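Local coordinates for Fc fragment of IgE receptor II (Bos taurus, PDB 6PWR), which binds IgE as its low-affinity receptor CD23 and, through its C-type carbohydrate-recognition domain, holds mannose-containing glycans in a calcium-dependent manner, at the MAN/NAG site. Residues are numbered along the deposited sequence; one frame, centred on the assembly and turned at random.

The MAN/NAG site. Residues 95, 97, 103, 107, 109, 115-117, 121, 123. With MAN (alpha-D-mannopyranose), chain B; NAG (2-acetamido-2-deoxy-beta-D-glucopyranose), chain C; CA (calcium ion), chain D.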
loop_
_atom_site.group_PDB
_atom_site.type_symbol
_atom_site.label_atom_id
_atom_site.label_comp_id
_atom_site.label_asym_id
_atom_site.label_seq_id
_atom_site.Cartn_x
_atom_site.Cartn_y
_atom_site.Cartn_z
ATOM N N GLU A 95 -8.731 -1.085 13.783
ATOM C CA GLU A 95 -7.361 -1.124 13.322
ATOM C C GLU A 95 -6.774 0.281 13.325
ATOM O O GLU A 95 -7.507 1.270 13.248
ATOM C CB GLU A 95 -7.295 -1.675 11.894
ATOM C CG GLU A 95 -7.976 -3.012 11.714
ATOM C CD GLU A 95 -7.385 -4.137 12.543
ATOM O OE1 GLU A 95 -6.229 -4.027 13.010
ATOM O OE2 GLU A 95 -8.108 -5.143 12.712
ATOM N N ASN A 97 -4.475 -2.419 15.349
ATOM C CA ASN A 97 -4.609 -2.971 16.687
ATOM C C ASN A 97 -3.351 -3.645 17.207
ATOM O O ASN A 97 -3.363 -4.135 18.345
ATOM C CB ASN A 97 -5.814 -3.917 16.791
ATOM C CG ASN A 97 -5.678 -5.143 15.914
ATOM O OD1 ASN A 97 -4.694 -5.313 15.198
ATOM N ND2 ASN A 97 -6.669 -6.015 15.973
ATOM N N GLU A 103 2.070 -6.032 14.935
ATOM C CA GLU A 103 1.712 -5.899 13.530
ATOM C C GLU A 103 2.206 -4.537 13.097
ATOM O O GLU A 103 1.705 -3.510 13.566
ATOM C CB GLU A 103 0.205 -6.040 13.352
ATOM C CG GLU A 103 -0.282 -7.419 13.731
ATOM C CD GLU A 103 -1.752 -7.603 13.463
ATOM O OE1 GLU A 103 -2.525 -6.687 13.786
ATOM O OE2 GLU A 103 -2.137 -8.659 12.922
ATOM N N MET A 107 -1.721 -3.458 5.331
ATOM C CA MET A 107 -2.336 -3.998 4.140
ATOM C C MET A 107 -3.694 -3.350 3.934
ATOM O O MET A 107 -4.316 -2.819 4.860
ATOM C CB MET A 107 -2.558 -5.509 4.277
ATOM C CG MET A 107 -3.523 -5.840 5.408
ATOM S SD MET A 107 -3.789 -7.592 5.693
ATOM C CE MET A 107 -4.642 -8.048 4.192
ATOM N N LEU A 109 -7.329 -4.689 3.178
ATOM C CA LEU A 109 -8.195 -5.843 3.078
ATOM C C LEU A 109 -8.833 -5.871 1.694
ATOM O O LEU A 109 -8.685 -4.948 0.900
ATOM C CB LEU A 109 -9.283 -5.759 4.141
ATOM C CG LEU A 109 -8.754 -5.698 5.573
ATOM C CD1 LEU A 109 -9.904 -5.478 6.539
ATOM C CD2 LEU A 109 -7.979 -6.953 5.941
ATOM N N ASN A 115 -5.573 -2.589 7.435
ATOM C CA ASN A 115 -5.332 -3.380 8.623
ATOM C C ASN A 115 -3.831 -3.459 8.822
ATOM O O ASN A 115 -3.088 -3.675 7.859
ATOM C CB ASN A 115 -5.868 -4.794 8.400
ATOM C CG ASN A 115 -5.484 -5.736 9.502
ATOM O OD1 ASN A 115 -5.618 -5.401 10.676
ATOM N ND2 ASN A 115 -4.973 -6.914 9.137
ATOM N N ASP A 116 -3.372 -3.291 10.059
ATOM C CA ASP A 116 -1.992 -3.651 10.341
ATOM C C ASP A 116 -1.865 -5.160 10.467
ATOM O O ASP A 116 -2.713 -5.825 11.061
ATOM C CB ASP A 116 -1.432 -2.929 11.572
ATOM C CG ASP A 116 -2.210 -3.196 12.853
ATOM O OD1 ASP A 116 -3.382 -3.624 12.805
ATOM O OD2 ASP A 116 -1.615 -2.919 13.924
ATOM N N ALA A 117 -0.806 -5.695 9.889
ATOM C CA ALA A 117 -0.593 -7.126 9.881
ATOM C C ALA A 117 0.852 -7.421 10.230
ATOM O O ALA A 117 1.727 -6.556 10.152
ATOM C CB ALA A 117 -0.925 -7.742 8.517
ATOM N N SER A 121 3.613 -11.959 7.218
ATOM C CA SER A 121 2.523 -12.631 6.530
ATOM C C SER A 121 2.746 -12.547 5.028
ATOM O O SER A 121 3.375 -11.614 4.525
ATOM C CB SER A 121 1.193 -11.968 6.857
ATOM O OG SER A 121 0.820 -12.240 8.190
ATOM N N LEU A 123 0.972 -12.099 1.525
ATOM C CA LEU A 123 -0.227 -11.657 0.838
ATOM C C LEU A 123 -0.014 -11.808 -0.653
ATOM O O LEU A 123 1.099 -11.667 -1.150
ATOM C CB LEU A 123 -0.546 -10.193 1.147
ATOM C CG LEU A 123 -0.820 -9.907 2.616
ATOM C CD1 LEU A 123 -1.141 -8.442 2.804
ATOM C CD2 LEU A 123 -1.959 -10.767 3.125
HETATM C C1 MAN B . -6.766 -11.012 12.067
HETATM C C2 MAN B . -5.602 -10.168 11.533
HETATM C C3 MAN B . -5.417 -8.938 12.416
HETATM C C4 MAN B . -6.711 -8.174 12.505
HETATM C C5 MAN B . -7.787 -9.078 13.107
HETATM C C6 MAN B . -9.136 -8.392 13.196
HETATM O O1 MAN B . -6.315 -11.592 13.259
HETATM O O2 MAN B . -5.952 -9.630 10.284
HETATM O O3 MAN B . -4.427 -8.060 11.911
HETATM O O4 MAN B . -6.516 -7.029 13.310
HETATM O O5 MAN B . -7.939 -10.242 12.262
HETATM O O6 MAN B . -10.065 -9.285 13.824
HETATM C C1 NAG C . -5.677 -10.524 9.215
HETATM C C2 NAG C . -6.610 -10.167 8.067
HETATM C C3 NAG C . -6.322 -11.060 6.871
HETATM C C4 NAG C . -4.838 -11.031 6.526
HETATM C C5 NAG C . -3.977 -11.281 7.762
HETATM C C6 NAG C . -2.505 -11.073 7.497
HETATM C C7 NAG C . -8.708 -9.235 8.949
HETATM C C8 NAG C . -10.132 -9.522 9.324
HETATM N N2 NAG C . -8.005 -10.271 8.471
HETATM O O3 NAG C . -7.078 -10.599 5.757
HETATM O O4 NAG C . -4.561 -12.041 5.567
HETATM O O5 NAG C . -4.342 -10.367 8.804
HETATM O O6 NAG C . -1.706 -11.490 8.596
HETATM O O7 NAG C . -8.223 -8.113 9.059
HETATM CA CA CA D . -4.460 -5.715 12.789
HETATM O O HOH W 1 -1.156 -10.466 11.058
HETATM O O HOH W 2 -9.370 -6.007 10.319
#
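The primary sugar site of this C-type lectin domain holds the disaccharide GlcNAc-beta1-2-Man through a calcium ion, with mannose on the metal and GlcNAc lying over an apolar patch next to it. The ion is eight-coordinate in the model: MAN O3 and O4, the vicinal 3- and 4-hydroxyls, each sit 2.5 Å from CA, and oxygens from Glu95, Asn97, Glu103, Asn115 and Asp116 also bind it. Glu95 and Asn97 belong to the EPN motif typical of mannose-binding domains. Asp116 binds twice, through OD1 and its backbone carbonyl O; its CG, in the crowded position between N and C (chi1 59°), brings the carboxylate back to the ion. The backbone N-H of Asn97 bonds to the same OD1 from above the carboxylate plane, at 3.0 Å.

The two glutamates divide their work: OE1 of each goes to calcium, while Glu95 OE2 hydrogen-bonds MAN O4 at 2.5 Å and Glu103 OE2 does the same for MAN O3 at 2.6 Å. Both hydroxyls presumably donate, their protons probably polarised by the metal. Glu95 gets there with a bend at chi2, Glu103 with its chain extended beyond CG (chi2 -176°). From the amides, Asn115 ND2 reaches MAN O3 at 3.1 Å almost exactly in its own amide plane, CG anti to the backbone N (chi1 172°). O3 is thus gripped by metal, carboxylate and amide; O4 has metal and carboxylate, with a weak bond from Asn97 ND2.

GlcNAc, more of whose surface is buried, is held mainly by packing and water bridges. Met107, bent at chi3, lays its thioether against the ring, SD 3.7 Å from NAG C4, and Leu109 CD2 packs against the acetamido carbon C7. Ala117 CB touches C6. Two waters tie this sugar back to the glutamates: one joins the acetamido O7 to Glu95 OE2, the other NAG O6 to Glu103 OE2. Finally, Ser121 OG hydrogen-bonds the 6-hydroxyl O6 of NAG tip to tip at 2.7 Å.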